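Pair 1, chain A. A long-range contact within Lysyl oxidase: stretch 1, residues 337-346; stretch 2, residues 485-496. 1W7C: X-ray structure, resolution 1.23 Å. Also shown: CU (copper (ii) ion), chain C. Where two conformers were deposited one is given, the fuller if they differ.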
# COMPACT_ATOMS: atom_id res chain seq x y z
N LEU A 337 16.80 5.20 -8.94
CA LEU A 337 16.62 6.30 -7.99
C LEU A 337 17.58 7.43 -8.35
O LEU A 337 18.77 7.18 -8.60
CB LEU A 337 16.93 5.79 -6.59
CG LEU A 337 16.87 6.84 -5.48
CD1 LEU A 337 15.45 7.31 -5.22
CD2 LEU A 337 17.53 6.31 -4.23
N GLN A 338 17.07 8.65 -8.30
CA GLN A 338 17.82 9.82 -8.71
C GLN A 338 18.22 10.76 -7.59
O GLN A 338 19.28 11.36 -7.64
CB GLN A 338 16.97 10.64 -9.70
CG GLN A 338 16.79 9.91 -10.99
CD GLN A 338 18.05 9.84 -11.78
OE1 GLN A 338 18.72 10.85 -11.98
NE2 GLN A 338 18.39 8.64 -12.21
N GLU A 339 17.35 10.90 -6.60
CA GLU A 339 17.52 11.94 -5.56
C GLU A 339 16.53 11.67 -4.46
O GLU A 339 15.46 11.11 -4.69
CB GLU A 339 17.34 13.34 -6.11
CG GLU A 339 17.47 14.53 -5.17
CD GLU A 339 18.85 14.66 -4.50
OE1 GLU A 339 19.23 13.80 -3.67
OE2 GLU A 339 19.53 15.70 -4.76
N LEU A 340 16.92 12.07 -3.27
CA LEU A 340 16.05 12.07 -2.10
C LEU A 340 16.29 13.37 -1.37
O LEU A 340 17.44 13.70 -1.05
CB LEU A 340 16.29 10.91 -1.13
CG LEU A 340 16.52 9.51 -1.54
CD1 LEU A 340 17.95 9.38 -1.99
CD2 LEU A 340 16.24 8.58 -0.32
N ILE A 341 15.22 14.09 -1.08
CA ILE A 341 15.29 15.37 -0.36
C ILE A 341 14.56 15.25 0.97
O ILE A 341 13.62 14.46 1.14
CB ILE A 341 14.74 16.57 -1.17
CG1 ILE A 341 13.27 16.35 -1.53
CG2 ILE A 341 15.64 16.78 -2.38
CD1 ILE A 341 12.58 17.61 -2.10
N ALA A 342 15.01 16.05 1.92
CA ALA A 342 14.33 16.20 3.18
C ALA A 342 14.28 17.68 3.49
O ALA A 342 15.33 18.30 3.75
CB ALA A 342 15.04 15.44 4.29
N GLU A 343 13.09 18.27 3.38
CA GLU A 343 12.91 19.69 3.42
C GLU A 343 12.06 20.06 4.64
O GLU A 343 10.89 19.66 4.72
CB GLU A 343 12.21 20.16 2.15
CG GLU A 343 12.00 21.67 2.08
CD GLU A 343 11.15 22.12 0.92
OE1 GLU A 343 11.15 23.35 0.68
OE2 GLU A 343 10.43 21.29 0.34
N TYR A 344 12.64 20.81 5.57
CA TYR A 344 12.02 21.11 6.87
C TYR A 344 11.36 22.45 6.88
O TYR A 344 11.83 23.39 6.21
CB TYR A 344 13.08 21.02 8.00
CG TYR A 344 13.54 19.60 8.24
CD1 TYR A 344 14.34 18.94 7.33
CD2 TYR A 344 13.14 18.88 9.38
CE1 TYR A 344 14.71 17.64 7.51
CE2 TYR A 344 13.50 17.57 9.55
CZ TYR A 344 14.28 16.96 8.61
OH TYR A 344 14.63 15.65 8.81
N GLY A 345 10.25 22.54 7.63
CA GLY A 345 9.62 23.82 7.95
C GLY A 345 9.73 24.07 9.43
O GLY A 345 9.49 23.17 10.22
N SER A 346 10.03 25.31 9.84
CA SER A 346 10.29 25.56 11.25
C SER A 346 10.21 27.02 11.59
O SER A 346 10.25 27.85 10.71
CB SER A 346 11.70 25.08 11.57
OG SER A 346 12.07 25.25 12.93
N GLY A 485 8.61 17.86 17.24
CA GLY A 485 8.74 17.02 16.04
C GLY A 485 8.65 17.85 14.75
O GLY A 485 7.60 17.93 14.08
N SER A 486 9.76 18.45 14.37
CA SER A 486 9.77 19.35 13.23
C SER A 486 9.17 18.75 11.94
O SER A 486 9.54 17.70 11.47
CB SER A 486 11.19 19.84 12.94
OG SER A 486 11.60 20.80 13.89
N PHE A 487 8.30 19.49 11.34
CA PHE A 487 7.61 19.06 10.14
C PHE A 487 8.48 19.07 8.89
O PHE A 487 9.21 20.05 8.65
CB PHE A 487 6.50 20.09 10.03
CG PHE A 487 5.52 19.93 8.91
CD1 PHE A 487 4.84 21.07 8.43
CD2 PHE A 487 5.13 18.71 8.43
CE1 PHE A 487 3.88 20.96 7.45
CE2 PHE A 487 4.15 18.62 7.43
CZ PHE A 487 3.55 19.73 6.95
N HIS A 488 8.46 17.99 8.11
CA HIS A 488 9.30 17.93 6.92
C HIS A 488 8.68 17.06 5.87
O HIS A 488 7.84 16.19 6.15
CB HIS A 488 10.71 17.47 7.26
CG HIS A 488 10.75 16.13 7.93
ND1 HIS A 488 10.43 15.96 9.26
CD2 HIS A 488 11.03 14.87 7.45
CE1 HIS A 488 10.50 14.67 9.58
NE2 HIS A 488 10.87 13.99 8.50
N ASP A 489 9.07 17.31 4.62
CA ASP A 489 8.76 16.46 3.50
C ASP A 489 9.97 15.63 3.12
O ASP A 489 11.08 16.14 3.02
CB ASP A 489 8.38 17.28 2.26
CG ASP A 489 6.96 17.79 2.29
OD1 ASP A 489 6.13 17.24 3.06
OD2 ASP A 489 6.64 18.74 1.57
N HIS A 490 9.74 14.34 2.92
CA HIS A 490 10.65 13.45 2.20
C HIS A 490 10.10 13.34 0.78
O HIS A 490 8.91 13.05 0.63
CB HIS A 490 10.64 12.05 2.80
CG HIS A 490 11.12 11.98 4.21
ND1 HIS A 490 12.44 11.81 4.54
CD2 HIS A 490 10.42 11.95 5.38
CE1 HIS A 490 12.55 11.71 5.85
NE2 HIS A 490 11.34 11.80 6.39
N VAL A 491 10.93 13.52 -0.24
CA VAL A 491 10.51 13.27 -1.62
C VAL A 491 11.65 12.58 -2.35
O VAL A 491 12.82 12.96 -2.18
CB VAL A 491 10.03 14.53 -2.39
CG1 VAL A 491 9.17 14.11 -3.58
CG2 VAL A 491 9.27 15.49 -1.49
N LEU A 492 11.33 11.56 -3.12
CA LEU A 492 12.30 10.70 -3.82
C LEU A 492 11.90 10.70 -5.30
O LEU A 492 10.72 10.54 -5.60
CB LEU A 492 12.27 9.24 -3.32
CG LEU A 492 12.75 8.96 -1.93
CD1 LEU A 492 11.67 9.24 -0.92
CD2 LEU A 492 13.24 7.51 -1.81
N ASN A 493 12.87 10.83 -6.20
CA ASN A 493 12.66 10.80 -7.64
C ASN A 493 13.24 9.52 -8.21
O ASN A 493 14.40 9.20 -7.93
CB ASN A 493 13.33 12.00 -8.31
CG ASN A 493 12.99 12.12 -9.76
OD1 ASN A 493 13.86 11.98 -10.62
ND2 ASN A 493 11.71 12.44 -10.07
N TYR A 494 12.45 8.84 -9.03
CA TYR A 494 12.91 7.68 -9.78
C TYR A 494 12.83 7.94 -11.28
O TYR A 494 11.81 8.36 -11.81
CB TYR A 494 12.04 6.47 -9.46
CG TYR A 494 12.16 5.94 -8.03
CD1 TYR A 494 11.44 6.55 -7.01
CD2 TYR A 494 12.95 4.87 -7.72
CE1 TYR A 494 11.55 6.09 -5.71
CE2 TYR A 494 13.06 4.40 -6.45
CZ TYR A 494 12.35 5.01 -5.44
OH TYR A 494 12.42 4.52 -4.15
N LYS A 495 13.92 7.63 -11.98
CA LYS A 495 13.93 7.62 -13.44
C LYS A 495 13.43 6.26 -13.89
O LYS A 495 14.06 5.23 -13.59
CB LYS A 495 15.34 7.88 -13.95
CG LYS A 495 15.43 8.05 -15.44
CD LYS A 495 16.89 8.16 -15.87
CE LYS A 495 17.06 8.46 -17.37
NZ LYS A 495 18.52 8.41 -17.72
N VAL A 496 12.28 6.23 -14.56
CA VAL A 496 11.64 5.00 -14.98
C VAL A 496 11.57 5.04 -16.51
O VAL A 496 10.61 5.56 -17.10
CB VAL A 496 10.22 4.87 -14.35
CG1 VAL A 496 9.59 3.54 -14.71
CG2 VAL A 496 10.24 5.03 -12.83
CU CU C . 10.81 11.97 8.33
O HOH W 1 14.03 11.93 2.27
O HOH W 2 7.96 21.05 1.44
O HOH W 3 12.43 23.32 14.74
O HOH W 4 12.64 11.55 9.49

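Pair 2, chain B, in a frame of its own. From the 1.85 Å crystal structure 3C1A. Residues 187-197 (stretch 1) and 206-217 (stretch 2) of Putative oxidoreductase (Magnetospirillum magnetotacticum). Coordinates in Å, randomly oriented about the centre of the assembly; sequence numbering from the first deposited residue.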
# COMPACT_ATOMS: atom_id res chain seq x y z
N ASP B 187 -12.28 -9.68 8.04
CA ASP B 187 -11.31 -10.61 7.54
C ASP B 187 -11.97 -11.79 6.80
O ASP B 187 -13.09 -12.16 7.07
CB ASP B 187 -10.47 -11.16 8.69
CG ASP B 187 -9.42 -10.17 9.19
OD1 ASP B 187 -9.07 -9.21 8.46
OD2 ASP B 187 -8.95 -10.36 10.33
N PRO B 188 -11.25 -12.41 5.87
CA PRO B 188 -11.85 -13.54 5.16
C PRO B 188 -12.07 -14.80 6.01
O PRO B 188 -11.31 -15.06 6.95
CB PRO B 188 -10.88 -13.79 4.00
CG PRO B 188 -9.57 -13.18 4.46
CD PRO B 188 -9.93 -12.04 5.35
N ASP B 189 -13.11 -15.54 5.67
CA ASP B 189 -13.39 -16.87 6.24
C ASP B 189 -12.37 -17.85 5.73
O ASP B 189 -12.06 -18.80 6.40
CB ASP B 189 -14.75 -17.41 5.77
CG ASP B 189 -15.86 -16.50 6.11
OD1 ASP B 189 -16.05 -16.23 7.30
OD2 ASP B 189 -16.53 -16.02 5.18
N SER B 190 -11.95 -17.67 4.47
CA SER B 190 -10.88 -18.47 3.90
C SER B 190 -10.04 -17.71 2.88
O SER B 190 -10.51 -16.75 2.24
CB SER B 190 -11.42 -19.74 3.26
OG SER B 190 -12.29 -19.40 2.22
N THR B 191 -8.80 -18.17 2.76
CA THR B 191 -7.78 -17.60 1.89
C THR B 191 -6.99 -18.75 1.28
O THR B 191 -6.55 -19.66 2.00
CB THR B 191 -6.79 -16.76 2.70
OG1 THR B 191 -7.50 -15.93 3.60
CG2 THR B 191 -5.97 -15.91 1.79
N SER B 192 -6.86 -18.74 -0.03
CA SER B 192 -6.02 -19.69 -0.76
C SER B 192 -5.43 -19.04 -1.99
O SER B 192 -5.93 -18.05 -2.48
CB SER B 192 -6.83 -20.91 -1.16
OG SER B 192 -7.89 -20.57 -2.03
N ALA B 193 -4.33 -19.61 -2.48
CA ALA B 193 -3.64 -19.09 -3.65
C ALA B 193 -3.48 -20.22 -4.66
O ALA B 193 -3.19 -21.37 -4.29
CB ALA B 193 -2.29 -18.53 -3.27
N SER B 194 -3.71 -19.88 -5.91
CA SER B 194 -3.65 -20.84 -7.00
C SER B 194 -2.77 -20.29 -8.11
O SER B 194 -3.07 -19.25 -8.71
CB SER B 194 -5.03 -21.15 -7.55
OG SER B 194 -4.98 -22.27 -8.42
N TRP B 195 -1.70 -21.03 -8.36
CA TRP B 195 -0.72 -20.69 -9.38
C TRP B 195 -1.10 -21.36 -10.69
O TRP B 195 -1.07 -22.59 -10.79
CB TRP B 195 0.67 -21.13 -8.97
CG TRP B 195 1.23 -20.32 -7.86
CD1 TRP B 195 1.05 -20.52 -6.54
CD2 TRP B 195 2.05 -19.16 -7.98
NE1 TRP B 195 1.71 -19.57 -5.81
CE2 TRP B 195 2.33 -18.71 -6.67
CE3 TRP B 195 2.58 -18.46 -9.05
CZ2 TRP B 195 3.12 -17.60 -6.43
CZ3 TRP B 195 3.35 -17.37 -8.82
CH2 TRP B 195 3.62 -16.94 -7.51
N ALA B 196 -1.42 -20.56 -11.68
CA ALA B 196 -1.66 -21.04 -13.03
C ALA B 196 -0.38 -21.47 -13.73
O ALA B 196 -0.36 -22.46 -14.50
CB ALA B 196 -2.34 -19.90 -13.84
N ALA B 197 0.69 -20.69 -13.49
CA ALA B 197 2.00 -20.86 -14.14
C ALA B 197 3.04 -20.25 -13.20
O ALA B 197 2.81 -19.16 -12.64
CB ALA B 197 2.05 -20.11 -15.47
N ALA B 206 8.87 -15.98 -12.05
CA ALA B 206 8.08 -15.51 -13.18
C ALA B 206 6.80 -16.33 -13.12
O ALA B 206 6.85 -17.57 -13.15
CB ALA B 206 8.82 -15.77 -14.50
N GLY B 207 5.66 -15.66 -13.00
CA GLY B 207 4.41 -16.38 -12.91
C GLY B 207 3.13 -15.60 -12.80
O GLY B 207 3.09 -14.38 -12.99
N ASP B 208 2.08 -16.37 -12.50
CA ASP B 208 0.68 -15.98 -12.60
C ASP B 208 -0.05 -16.67 -11.45
O ASP B 208 -0.19 -17.88 -11.49
CB ASP B 208 0.11 -16.49 -13.92
CG ASP B 208 -1.29 -15.95 -14.25
OD1 ASP B 208 -1.92 -15.27 -13.40
OD2 ASP B 208 -1.80 -16.26 -15.39
N VAL B 209 -0.52 -15.89 -10.46
CA VAL B 209 -1.20 -16.44 -9.30
C VAL B 209 -2.51 -15.70 -9.10
O VAL B 209 -2.64 -14.52 -9.44
CB VAL B 209 -0.35 -16.38 -8.02
CG1 VAL B 209 -0.03 -14.93 -7.65
CG2 VAL B 209 -1.04 -17.10 -6.86
N THR B 210 -3.53 -16.45 -8.68
CA THR B 210 -4.77 -15.85 -8.21
C THR B 210 -4.99 -16.18 -6.73
O THR B 210 -4.97 -17.36 -6.35
CB THR B 210 -5.97 -16.25 -9.08
OG1 THR B 210 -5.84 -15.58 -10.35
CG2 THR B 210 -7.28 -15.77 -8.39
N LEU B 211 -5.19 -15.14 -5.93
CA LEU B 211 -5.59 -15.26 -4.53
C LEU B 211 -7.10 -15.22 -4.41
O LEU B 211 -7.72 -14.32 -4.95
CB LEU B 211 -4.99 -14.16 -3.64
CG LEU B 211 -3.48 -13.95 -3.74
CD1 LEU B 211 -3.06 -13.00 -2.66
CD2 LEU B 211 -2.71 -15.26 -3.65
N THR B 212 -7.68 -16.20 -3.73
CA THR B 212 -9.11 -16.19 -3.43
C THR B 212 -9.34 -16.01 -1.94
O THR B 212 -8.84 -16.80 -1.14
CB THR B 212 -9.84 -17.48 -3.89
OG1 THR B 212 -9.47 -17.79 -5.24
CG2 THR B 212 -11.37 -17.27 -3.83
N LEU B 213 -10.10 -14.97 -1.61
CA LEU B 213 -10.46 -14.60 -0.24
C LEU B 213 -11.97 -14.67 -0.16
O LEU B 213 -12.65 -13.99 -0.91
CB LEU B 213 -10.02 -13.16 0.06
CG LEU B 213 -8.53 -12.85 0.31
CD1 LEU B 213 -7.64 -13.36 -0.80
CD2 LEU B 213 -8.30 -11.34 0.52
N ALA B 214 -12.49 -15.53 0.73
CA ALA B 214 -13.94 -15.71 0.88
C ALA B 214 -14.50 -14.95 2.07
O ALA B 214 -13.96 -14.99 3.19
CB ALA B 214 -14.30 -17.22 0.96
N PHE B 215 -15.60 -14.25 1.83
CA PHE B 215 -16.29 -13.47 2.84
C PHE B 215 -17.74 -13.92 2.82
O PHE B 215 -18.56 -13.37 2.11
CB PHE B 215 -16.23 -12.01 2.51
CG PHE B 215 -14.85 -11.46 2.45
CD1 PHE B 215 -14.12 -11.50 1.28
CD2 PHE B 215 -14.30 -10.85 3.57
CE1 PHE B 215 -12.84 -11.00 1.21
CE2 PHE B 215 -13.03 -10.31 3.52
CZ PHE B 215 -12.29 -10.39 2.33
N SER B 216 -18.01 -14.94 3.62
CA SER B 216 -19.23 -15.71 3.58
C SER B 216 -19.52 -16.13 2.15
O SER B 216 -18.77 -16.96 1.60
CB SER B 216 -20.36 -14.96 4.27
OG SER B 216 -20.04 -14.82 5.64
N THR B 217 -20.55 -15.55 1.52
CA THR B 217 -20.94 -15.95 0.17
C THR B 217 -20.28 -15.12 -0.96
O THR B 217 -20.62 -15.29 -2.15
CB THR B 217 -22.46 -15.87 -0.01
OG1 THR B 217 -22.89 -14.51 0.11
CG2 THR B 217 -23.16 -16.75 1.04
O HOH W 5 -10.24 -19.20 -0.16

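The sharpest difference lies on one face of the two ladders, where pair 1 holds a metal and pair 2 holds aliphatic side chains. In pair 1, His A488 and His A490, two residues apart on one strand and so on the same face, each bind the copper ion through NE2, with His A488 NE2 to CU and His A490 NE2 to CU both 2.0 Å. The matching positions in pair 2 are Val B209, which packs against Trp B195 and Ala B193, and Leu B211, which packs against Ala B193; neither binds a metal.

The backbones nevertheless superpose with an RMSD of 0.5 Å over 14 central residues. Both are antiparallel two-stranded ladders, with strand directions at 167° in pair 1 and 155° in pair 2. Alternate residues exchange paired hydrogen bonds: Ile A341 with Val A491 corresponds to Ser B192 with Thr B212, and Glu A343 with Asp A489 to Ser B194 with Thr B210. Each ladder also carries a beta bulge, but at different places: between Leu A337 and Glu A339 in pair 1, and between Trp B195 and Ala B197 in pair 2.

An aromatic residue covers the same cross-strand neighbour in both. Tyr A344 lies with its face over His A488, whose CB sits 3.5 Å from the centroid of the Tyr A344 ring; the two rings are nearly parallel but slid apart, so they barely overlap. At the matching place Val B209 CB is 3.6 Å from the centroid of the six-membered ring of Trp B195. A CB over an aromatic face thus serves both, whether an imidazole or a branched aliphatic chain follows it. Next along this face, Ala A342 and Ala B193 coincide; Ala B193 CB touches Leu B211 CD2 at 3.3 Å, whereas beside Ala A342 a water accepts a hydrogen bond from His A490 ND1 (2.8 Å) and donates one to Ile A341 O (2.8 Å).

Further on, Leu A340 CD2 meets Leu A492 CD2 at 3.5 Å, and the equivalent Thr B191 CG2 approaches Leu B213 CD1 at 4.0 Å.

On the other face, one cross-strand pair changes from apolar to polar: Ile A341 CG1 packs on Val A491 CB at 3.8 Å, while Ser B192 and Thr B212 take these positions in pair 2, where a water donates to Thr B212 O (2.9 Å). Glu A343 and Asp A489 share a water that donates to Glu A343 OE2 and to Asp A489 OD2, both at 2.7 Å, and so bridges the two carboxylates; the hydroxyl-bearing Ser B194 and Thr B210 replace this charged pair.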